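Local coordinates for lysine/ornithine decarboxylase (Vibrio vulnificus, PDB 2PLJ), which catalyses the pyridoxal phosphate-dependent decarboxylation of lysine and ornithine, the latter reaction giving putrescine, at residues 83-87 / 111-115; 195-199 / 238-244; 315-321 / 351-357. One frame throughout, in Å; residues are numbered along the deposited sequence.

Contact 1 (83-87 / 111-115). With P3T ((4-{[(4-aminobutyl)amino]methyl}-5-hydroxy-6-methylpyridin-3-yl)methyl dihydrogen phosphate), chain D.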
loop_
_atom_site.group_PDB
_atom_site.type_symbol
_atom_site.label_atom_id
_atom_site.label_comp_id
_atom_site.label_asym_id
_atom_site.label_seq_id
_atom_site.Cartn_x
_atom_site.Cartn_y
_atom_site.Cartn_z
ATOM N N TYR A 83 14.168 -18.402 6.697
ATOM C CA TYR A 83 13.886 -16.981 6.344
ATOM C C TYR A 83 12.467 -16.785 5.777
ATOM O O TYR A 83 12.100 -17.436 4.797
ATOM C CB TYR A 83 14.929 -16.514 5.314
ATOM C CG TYR A 83 14.623 -15.115 4.812
ATOM C CD1 TYR A 83 14.584 -14.033 5.695
ATOM C CD2 TYR A 83 14.361 -14.878 3.459
ATOM C CE1 TYR A 83 14.333 -12.731 5.221
ATOM C CE2 TYR A 83 14.092 -13.583 2.977
ATOM C CZ TYR A 83 14.062 -12.522 3.877
ATOM O OH TYR A 83 13.822 -11.240 3.414
ATOM N N ALA A 84 11.688 -15.901 6.406
ATOM C CA ALA A 84 10.354 -15.570 5.915
ATOM C C ALA A 84 10.511 -14.567 4.755
ATOM O O ALA A 84 11.038 -13.430 4.931
ATOM C CB ALA A 84 9.482 -14.973 7.046
ATOM N N LEU A 85 10.104 -14.993 3.572
ATOM C CA LEU A 85 10.228 -14.122 2.391
ATOM C C LEU A 85 9.391 -12.864 2.547
ATOM O O LEU A 85 9.746 -11.812 1.987
ATOM C CB LEU A 85 9.819 -14.841 1.105
ATOM C CG LEU A 85 10.961 -15.548 0.371
ATOM C CD1 LEU A 85 11.529 -16.661 1.216
ATOM C CD2 LEU A 85 10.453 -16.036 -1.002
ATOM N N LYS A 86 8.270 -12.969 3.257
ATOM C CA LYS A 86 7.225 -11.878 3.331
ATOM C C LYS A 86 7.795 -10.427 3.426
ATOM O O LYS A 86 7.430 -9.528 2.632
ATOM C CB LYS A 86 6.326 -12.094 4.583
ATOM C CG LYS A 86 5.287 -13.207 4.570
ATOM C CD LYS A 86 4.632 -13.279 5.973
ATOM C CE LYS A 86 4.957 -12.024 6.849
ATOM N NZ LYS A 86 5.230 -12.205 8.322
ATOM N N PRO A 87 8.684 -10.167 4.415
ATOM C CA PRO A 87 9.148 -8.771 4.543
ATOM C C PRO A 87 9.991 -8.214 3.396
ATOM O O PRO A 87 10.051 -6.979 3.224
ATOM C CB PRO A 87 10.005 -8.792 5.807
ATOM C CG PRO A 87 10.472 -10.261 5.897
ATOM C CD PRO A 87 9.239 -11.020 5.491
ATOM N N GLU A 111 5.625 -16.954 -3.582
ATOM C CA GLU A 111 6.853 -17.214 -2.834
ATOM C C GLU A 111 7.441 -18.588 -3.179
ATOM O O GLU A 111 8.658 -18.727 -3.323
ATOM C CB GLU A 111 6.638 -17.027 -1.348
ATOM C CG GLU A 111 6.238 -15.566 -1.035
ATOM C CD GLU A 111 6.117 -15.262 0.426
ATOM O OE1 GLU A 111 6.193 -16.201 1.248
ATOM O OE2 GLU A 111 5.898 -14.063 0.749
ATOM N N VAL A 112 6.569 -19.582 -3.361
ATOM C CA VAL A 112 7.013 -20.891 -3.865
ATOM C C VAL A 112 7.745 -20.688 -5.206
ATOM O O VAL A 112 8.871 -21.201 -5.423
ATOM C CB VAL A 112 5.800 -21.850 -4.036
ATOM C CG1 VAL A 112 6.208 -23.115 -4.861
ATOM C CG2 VAL A 112 5.256 -22.266 -2.685
ATOM N N GLU A 113 7.111 -19.928 -6.097
ATOM C CA GLU A 113 7.667 -19.732 -7.445
ATOM C C GLU A 113 9.032 -19.020 -7.399
ATOM O O GLU A 113 9.946 -19.351 -8.197
ATOM C CB GLU A 113 6.637 -18.996 -8.298
ATOM C CG GLU A 113 5.469 -19.927 -8.674
ATOM C CD GLU A 113 4.350 -19.265 -9.497
ATOM O OE1 GLU A 113 4.345 -18.026 -9.639
ATOM O OE2 GLU A 113 3.469 -20.017 -9.971
ATOM N N LEU A 114 9.150 -18.045 -6.492
ATOM C CA LEU A 114 10.400 -17.297 -6.337
ATOM C C LEU A 114 11.523 -18.259 -5.906
ATOM O O LEU A 114 12.558 -18.336 -6.575
ATOM C CB LEU A 114 10.252 -16.136 -5.350
ATOM C CG LEU A 114 11.580 -15.393 -5.107
ATOM C CD1 LEU A 114 12.244 -14.920 -6.387
ATOM C CD2 LEU A 114 11.239 -14.227 -4.176
ATOM N N VAL A 115 11.311 -19.020 -4.822
ATOM C CA VAL A 115 12.393 -19.935 -4.378
ATOM C C VAL A 115 12.701 -21.008 -5.426
ATOM O O VAL A 115 13.883 -21.381 -5.614
ATOM C CB VAL A 115 12.172 -20.515 -2.954
ATOM C CG1 VAL A 115 12.035 -19.345 -1.950
ATOM C CG2 VAL A 115 10.924 -21.426 -2.906
HETATM O OAE P3T D . 10.525 -12.042 11.911
HETATM P PAU P3T D . 9.258 -11.171 11.512
HETATM O OAF P3T D . 9.519 -10.427 10.117
HETATM O OAC P3T D . 8.779 -10.206 12.581
HETATM O OAP P3T D . 7.993 -12.123 11.171
HETATM C CAM P3T D . 8.129 -13.101 10.056
HETATM C CAS P3T D . 6.889 -14.000 10.153
HETATM C CAH P3T D . 7.180 -15.324 10.509
HETATM N NAO P3T D . 6.189 -16.206 10.641
HETATM C CAQ P3T D . 4.913 -15.873 10.484
HETATM C CAA P3T D . 3.822 -16.953 10.693
HETATM C CAR P3T D . 4.547 -14.551 10.159
HETATM O OAD P3T D . 3.250 -14.252 9.994
HETATM C CAT P3T D . 5.556 -13.576 10.000
HETATM C CAG P3T D . 5.199 -12.249 9.610
HETATM N NAN P3T D . 3.983 -11.791 9.872
HETATM C CAL P3T D . 3.435 -10.446 9.500
HETATM C CAK P3T D . 4.383 -9.290 9.860
HETATM C CAJ P3T D . 3.699 -7.994 9.323
HETATM C CAI P3T D . 4.557 -6.759 9.619
HETATM N NAB P3T D . 3.839 -5.498 9.314
HETATM O O HOH W 1 7.085 -15.803 3.756
#
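Leu85 and Glu111 meet where the strand ending at Ala84 gives way to a short turn: CB of Leu85 rests against the carboxylate carbon CD of Glu111 at 3.8 Å. Further out, CD2 of Leu85 reaches CD2 of Leu114 at 3.7 Å and CG1 of Val115 at 3.8 Å, so one methyl packs against two residues of the helix. The polar link runs through a water, which accepts from Lys86 N at 3.1 Å and donates to Glu111 OE1 at 2.7 Å. That same OE1 also takes the backbone N-H of Ala107, and the two bonds fix the carboxylate at the end of a chain extended beyond CG. Lys86 leaves in the other direction, bending at chi3 (14°) and chi4 (-141°) to bring NZ to the cofactor, where it is modelled as joined covalently to P3T CAG, the carbon that also carries the putrescine nitrogen NAN. Ala84 CB lies 3.8 Å from P3T CAM. From the second subunit, Asn397 packs on Lys86 and Glu111, and Phe398 on Leu114. Within the alpha/beta barrel, strand 79-84 lies beside strand 103-106, whose Phe104 and Leu106 touch Leu85 and Val115, respectively, while Pro91 of helix 91-100 touches Leu114.

Contact 2 (195-199 / 238-244)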
loop_
_atom_site.group_PDB
_atom_site.type_symbol
_atom_site.label_atom_id
_atom_site.label_comp_id
_atom_site.label_asym_id
_atom_site.label_seq_id
_atom_site.Cartn_x
_atom_site.Cartn_y
_atom_site.Cartn_z
ATOM N N LEU A 195 -4.978 -30.230 20.797
ATOM C CA LEU A 195 -5.119 -31.664 21.096
ATOM C C LEU A 195 -6.239 -32.297 20.261
ATOM O O LEU A 195 -6.058 -33.385 19.713
ATOM C CB LEU A 195 -5.271 -31.907 22.611
ATOM C CG LEU A 195 -3.971 -31.567 23.363
ATOM C CD1 LEU A 195 -4.189 -31.374 24.861
ATOM C CD2 LEU A 195 -2.888 -32.613 23.106
ATOM N N VAL A 196 -7.355 -31.579 20.106
ATOM C CA VAL A 196 -8.480 -32.051 19.277
ATOM C C VAL A 196 -8.046 -32.192 17.811
ATOM O O VAL A 196 -8.332 -33.194 17.158
ATOM C CB VAL A 196 -9.734 -31.137 19.400
ATOM C CG1 VAL A 196 -10.840 -31.609 18.480
ATOM C CG2 VAL A 196 -10.266 -31.110 20.854
ATOM N N ILE A 197 -7.307 -31.200 17.309
ATOM C CA ILE A 197 -6.787 -31.281 15.947
ATOM C C ILE A 197 -5.843 -32.486 15.779
ATOM O O ILE A 197 -5.909 -33.217 14.778
ATOM C CB ILE A 197 -6.081 -29.960 15.548
ATOM C CG1 ILE A 197 -7.127 -28.849 15.374
ATOM C CG2 ILE A 197 -5.294 -30.140 14.251
ATOM C CD1 ILE A 197 -6.532 -27.427 15.312
ATOM N N ILE A 198 -4.996 -32.715 16.774
ATOM C CA ILE A 198 -3.977 -33.768 16.687
ATOM C C ILE A 198 -4.654 -35.162 16.759
ATOM O O ILE A 198 -4.337 -36.070 15.972
ATOM C CB ILE A 198 -2.863 -33.571 17.735
ATOM C CG1 ILE A 198 -2.030 -32.311 17.393
ATOM C CG2 ILE A 198 -1.936 -34.803 17.812
ATOM C CD1 ILE A 198 -1.146 -31.828 18.504
ATOM N N GLU A 199 -5.617 -35.296 17.667
ATOM C CA GLU A 199 -6.406 -36.526 17.741
ATOM C C GLU A 199 -7.197 -36.801 16.443
ATOM O O GLU A 199 -7.287 -37.966 16.005
ATOM C CB GLU A 199 -7.321 -36.524 18.971
ATOM C CG GLU A 199 -7.671 -37.918 19.445
ATOM C CD GLU A 199 -8.301 -37.937 20.840
ATOM O OE1 GLU A 199 -7.989 -37.031 21.656
ATOM O OE2 GLU A 199 -9.102 -38.862 21.114
ATOM N N GLN A 238 1.079 -33.902 26.682
ATOM C CA GLN A 238 -0.318 -34.361 26.633
ATOM C C GLN A 238 -0.585 -35.284 25.452
ATOM O O GLN A 238 -1.309 -36.263 25.600
ATOM C CB GLN A 238 -1.306 -33.196 26.589
ATOM C CG GLN A 238 -1.382 -32.374 27.875
ATOM C CD GLN A 238 -1.864 -33.178 29.076
ATOM O OE1 GLN A 238 -2.785 -34.010 28.981
ATOM N NE2 GLN A 238 -1.237 -32.937 30.224
ATOM N N VAL A 239 -0.002 -34.971 24.290
ATOM C CA VAL A 239 -0.085 -35.855 23.126
ATOM C C VAL A 239 0.412 -37.276 23.457
ATOM O O VAL A 239 -0.278 -38.264 23.186
ATOM C CB VAL A 239 0.714 -35.279 21.944
ATOM C CG1 VAL A 239 0.825 -36.285 20.802
ATOM C CG2 VAL A 239 0.057 -33.984 21.467
ATOM N N VAL A 240 1.609 -37.358 24.033
ATOM C CA VAL A 240 2.224 -38.636 24.440
ATOM C C VAL A 240 1.382 -39.362 25.496
ATOM O O VAL A 240 1.191 -40.595 25.427
ATOM C CB VAL A 240 3.677 -38.397 24.951
ATOM C CG1 VAL A 240 4.196 -39.580 25.793
ATOM C CG2 VAL A 240 4.604 -38.072 23.780
ATOM N N GLU A 241 0.878 -38.606 26.471
ATOM C CA GLU A 241 0.071 -39.186 27.551
ATOM C C GLU A 241 -1.253 -39.739 27.034
ATOM O O GLU A 241 -1.794 -40.701 27.587
ATOM C CB GLU A 241 -0.165 -38.157 28.665
ATOM C CG GLU A 241 1.094 -37.840 29.488
ATOM C CD GLU A 241 1.798 -39.096 30.029
ATOM O OE1 GLU A 241 2.992 -39.316 29.692
ATOM O OE2 GLU A 241 1.155 -39.877 30.767
ATOM N N ARG A 242 -1.772 -39.124 25.975
ATOM C CA ARG A 242 -2.974 -39.604 25.303
ATOM C C ARG A 242 -2.713 -40.795 24.371
ATOM O O ARG A 242 -3.641 -41.287 23.725
ATOM C CB ARG A 242 -3.649 -38.473 24.527
ATOM C CG ARG A 242 -4.316 -37.444 25.415
ATOM C CD ARG A 242 -5.133 -36.476 24.587
ATOM N NE ARG A 242 -5.716 -35.399 25.387
ATOM C CZ ARG A 242 -6.650 -34.558 24.943
ATOM N NH1 ARG A 242 -7.138 -34.670 23.709
ATOM N NH2 ARG A 242 -7.107 -33.601 25.736
ATOM N N GLY A 243 -1.462 -41.252 24.299
ATOM C CA GLY A 243 -1.098 -42.373 23.434
ATOM C C GLY A 243 -1.037 -42.049 21.944
ATOM O O GLY A 243 -1.067 -42.952 21.105
ATOM N N LEU A 244 -0.946 -40.765 21.612
ATOM C CA LEU A 244 -0.869 -40.314 20.216
ATOM C C LEU A 244 0.602 -40.270 19.761
ATOM O O LEU A 244 1.508 -40.254 20.606
ATOM C CB LEU A 244 -1.534 -38.933 20.063
ATOM C CG LEU A 244 -3.046 -38.820 20.290
ATOM C CD1 LEU A 244 -3.455 -37.377 20.525
ATOM C CD2 LEU A 244 -3.856 -39.437 19.153
#
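Leu195 and Arg242 lead a helix-to-helix contact on the outside of the beta/alpha barrel, where helix 191-203 packs against the C-terminal end of helix 223-241. That end closes in a Schellman motif: Gly243, with positive phi, is the first residue to leave helical geometry, and Gly243 N and Leu244 N bond back to the carbonyls of Val240 and Val239. The turn brings Leu244 back toward helix 191-203.

Leu195 can be followed outward. Its CB lies over one face of the Arg242 guanidinium, off-centre, and is 3.5 Å from NH1. Beyond CG the side chain forks. CD1 approaches CB of Gln238 and NH2 of Arg242, whereas CD2 turns to the helix and meets CG2 of Val239 at 3.6 Å. One leucine therefore spans the apolar seam and the flat face of a charged group.

The seam continues along helix 191-203. Ile198 CD1 reaches the same Val239 CG2 at 3.9 Å, the two side chains crossing at about a right angle, and Ile198 CG2 meets Leu244 CD1 at 4.0 Å. Inward, Ile198 also touches Val170 of strand 167-171, which seats helix 191-203 on the barrel wall.

Glu199 places CG anti to its backbone N (chi1 -154°), sending an extended chain across that of Arg242 at about a right angle, while CG itself packs on Leu244 CD2. Arg242 stays extended from CG to NE, which carries its guanidinium alongside the neighbouring helix. The carboxylate stands almost perpendicular to the guanidinium, the planes 85° apart. A salt bridge joins them through a single weak hydrogen bond, bent to 132° at the hydrogen: NH1 of Arg242 to OE1 of Glu199, 3.2 Å, entering at the guanidinium edge.

Contact 3 (315-321 / 351-357)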
loop_
_atom_site.group_PDB
_atom_site.type_symbol
_atom_site.label_atom_id
_atom_site.label_comp_id
_atom_site.label_asym_id
_atom_site.label_seq_id
_atom_site.Cartn_x
_atom_site.Cartn_y
_atom_site.Cartn_z
ATOM N N GLN A 315 6.966 26.455 8.425
ATOM C CA GLN A 315 7.770 25.246 8.206
ATOM C C GLN A 315 8.110 25.092 6.735
ATOM O O GLN A 315 7.286 25.457 5.888
ATOM C CB GLN A 315 7.017 24.002 8.663
ATOM C CG GLN A 315 7.307 23.648 10.110
ATOM C CD GLN A 315 6.696 22.336 10.491
ATOM O OE1 GLN A 315 5.493 22.150 10.314
ATOM N NE2 GLN A 315 7.520 21.398 11.017
ATOM N N ILE A 316 9.305 24.564 6.439
ATOM C CA ILE A 316 9.674 24.278 5.061
ATOM C C ILE A 316 9.213 22.863 4.738
ATOM O O ILE A 316 9.679 21.890 5.366
ATOM C CB ILE A 316 11.197 24.379 4.759
ATOM C CG1 ILE A 316 11.775 25.751 5.151
ATOM C CG2 ILE A 316 11.469 24.087 3.253
ATOM C CD1 ILE A 316 13.276 25.895 4.801
ATOM N N TRP A 317 8.296 22.764 3.783
ATOM C CA TRP A 317 7.879 21.452 3.250
ATOM C C TRP A 317 8.786 21.035 2.089
ATOM O O TRP A 317 8.933 21.783 1.123
ATOM C CB TRP A 317 6.443 21.519 2.743
ATOM C CG TRP A 317 5.405 21.511 3.816
ATOM C CD1 TRP A 317 5.224 22.447 4.817
ATOM C CD2 TRP A 317 4.394 20.517 4.008
ATOM N NE1 TRP A 317 4.148 22.093 5.611
ATOM C CE2 TRP A 317 3.632 20.907 5.140
ATOM C CE3 TRP A 317 4.068 19.329 3.346
ATOM C CZ2 TRP A 317 2.539 20.149 5.609
ATOM C CZ3 TRP A 317 2.980 18.575 3.806
ATOM C CH2 TRP A 317 2.242 18.982 4.936
ATOM N N TYR A 318 9.394 19.854 2.209
ATOM C CA TYR A 318 10.087 19.204 1.098
ATOM C C TYR A 318 9.217 18.074 0.531
ATOM O O TYR A 318 8.716 17.243 1.289
ATOM C CB TYR A 318 11.435 18.630 1.547
ATOM C CG TYR A 318 12.367 19.689 2.112
ATOM C CD1 TYR A 318 12.913 20.668 1.276
ATOM C CD2 TYR A 318 12.682 19.723 3.481
ATOM C CE1 TYR A 318 13.779 21.652 1.762
ATOM C CE2 TYR A 318 13.542 20.720 3.996
ATOM C CZ TYR A 318 14.091 21.673 3.121
ATOM O OH TYR A 318 14.925 22.663 3.594
ATOM N N TYR A 319 9.072 18.037 -0.788
ATOM C CA TYR A 319 8.235 17.049 -1.449
ATOM C C TYR A 319 9.207 16.078 -2.111
ATOM O O TYR A 319 9.900 16.446 -3.061
ATOM C CB TYR A 319 7.326 17.711 -2.472
ATOM C CG TYR A 319 6.429 18.760 -1.859
ATOM C CD1 TYR A 319 5.147 18.447 -1.406
ATOM C CD2 TYR A 319 6.871 20.093 -1.706
ATOM C CE1 TYR A 319 4.318 19.418 -0.828
ATOM C CE2 TYR A 319 6.069 21.054 -1.123
ATOM C CZ TYR A 319 4.794 20.734 -0.675
ATOM O OH TYR A 319 4.029 21.735 -0.117
ATOM N N LEU A 320 9.259 14.857 -1.578
ATOM C CA LEU A 320 10.221 13.853 -2.045
ATOM C C LEU A 320 9.663 12.972 -3.154
ATOM O O LEU A 320 8.441 12.939 -3.355
ATOM C CB LEU A 320 10.685 12.963 -0.863
ATOM C CG LEU A 320 11.165 13.708 0.394
ATOM C CD1 LEU A 320 11.597 12.728 1.466
ATOM C CD2 LEU A 320 12.303 14.698 0.095
ATOM N N ASP A 321 10.549 12.229 -3.824
ATOM C CA ASP A 321 10.143 11.270 -4.861
ATOM C C ASP A 321 9.824 9.854 -4.325
ATOM O O ASP A 321 9.667 8.906 -5.106
ATOM C CB ASP A 321 11.179 11.212 -6.013
ATOM C CG ASP A 321 12.597 10.967 -5.526
ATOM O OD1 ASP A 321 12.770 10.574 -4.360
ATOM O OD2 ASP A 321 13.557 11.185 -6.330
ATOM N N PRO A 351 12.887 23.932 11.130
ATOM C CA PRO A 351 11.675 23.094 11.242
ATOM C C PRO A 351 11.120 22.777 9.856
ATOM O O PRO A 351 10.833 23.701 9.066
ATOM C CB PRO A 351 10.693 23.996 11.994
ATOM C CG PRO A 351 11.581 24.939 12.781
ATOM C CD PRO A 351 12.741 25.209 11.865
ATOM N N SER A 352 10.975 21.485 9.582
ATOM C CA SER A 352 10.669 21.011 8.239
ATOM C C SER A 352 9.623 19.917 8.257
ATOM O O SER A 352 9.343 19.325 9.305
ATOM C CB SER A 352 11.943 20.498 7.558
ATOM O OG SER A 352 12.968 21.485 7.597
ATOM N N VAL A 353 9.059 19.666 7.084
ATOM C CA VAL A 353 8.130 18.562 6.856
ATOM C C VAL A 353 8.642 17.809 5.636
ATOM O O VAL A 353 8.991 18.416 4.615
ATOM C CB VAL A 353 6.695 19.074 6.571
ATOM C CG1 VAL A 353 5.753 17.925 6.266
ATOM C CG2 VAL A 353 6.168 19.932 7.722
ATOM N N LEU A 354 8.681 16.484 5.753
ATOM C CA LEU A 354 9.033 15.627 4.628
ATOM C C LEU A 354 7.767 14.972 4.118
ATOM O O LEU A 354 7.153 14.139 4.818
ATOM C CB LEU A 354 10.074 14.565 5.036
ATOM C CG LEU A 354 11.469 15.083 5.423
ATOM C CD1 LEU A 354 12.325 13.917 5.907
ATOM C CD2 LEU A 354 12.166 15.826 4.234
ATOM N N SER A 355 7.390 15.350 2.884
ATOM C CA SER A 355 6.186 14.874 2.216
ATOM C C SER A 355 6.567 13.870 1.125
ATOM O O SER A 355 7.636 13.986 0.527
ATOM C CB SER A 355 5.487 16.072 1.524
ATOM O OG SER A 355 4.501 15.588 0.628
ATOM N N GLY A 356 5.687 12.915 0.825
ATOM C CA GLY A 356 5.913 12.029 -0.314
ATOM C C GLY A 356 5.493 12.688 -1.637
ATOM O O GLY A 356 5.037 13.880 -1.660
ATOM N N PRO A 357 5.630 11.946 -2.737
ATOM C CA PRO A 357 5.365 12.517 -4.072
ATOM C C PRO A 357 3.895 12.580 -4.493
ATOM O O PRO A 357 3.553 13.332 -5.414
ATOM C CB PRO A 357 6.118 11.566 -5.005
ATOM C CG PRO A 357 6.027 10.239 -4.304
ATOM C CD PRO A 357 6.134 10.554 -2.824
HETATM O O HOH W 2 15.131 22.712 6.118
#
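Trp317 and Val353 lie side by side on one face of a parallel strand pair, pointing the same way. The indole is laid along the sheet by chi1 of -76°, with CG beside the backbone N, and Val353 CG1, anti to its own N (chi1 177°), sits over its six-membered ring in a CH-pi contact, 3.5 Å from the centroid. The other methyl, CG2, reaches NE1 of Trp317 at 3.6 Å and OE1 of Gln315 at 3.5 Å. Tyr319 and Ser355 follow on this face, where the Tyr319 ring meets Phe187 of the second subunit and its OH bonds to Lys186 O there.

On the other face, Leu354 brings CD2 to Tyr318 CB at 4.0 Å. A water in the plane of the Tyr318 ring bridges Tyr318 OH and Ser352 OG; Leu374 N and Ile350 O respectively are their further partners.

Between the two faces, five backbone bonds join the strands, from Ile316 N to Pro351 O at one end to Leu320 N to Ser355 O (2.8 Å) at the other. Main-chain bonds thus set the register, while each face mixes apolar packing with hydroxyl bonds: Tyr319 OH to the second subunit on one, the water between Tyr318 OH and Ser352 OG on the other.

Overall arrangement
The contacts follow one another along the chain, each closing before the next opens. Contacts 1 and 2 both belong to the alpha/beta barrel that forms the pyridoxal-binding domain, their centres 32 Å apart: the first joins the turn that follows a barrel strand to a helix, beside the cofactor, the second pairs two outer helices. Contact 3 lies in the separate mixed beta sheet, its centre 34 Å from that of contact 1 and 59 Å from that of contact 2, on the opposite side of the chain's centre from the latter. No two of them touch. Contacts 1 and 3 both meet the second subunit, consistent with dimer assembly engaging both the barrel and the beta domain, whereas no other chain of the assembly touches contact 2.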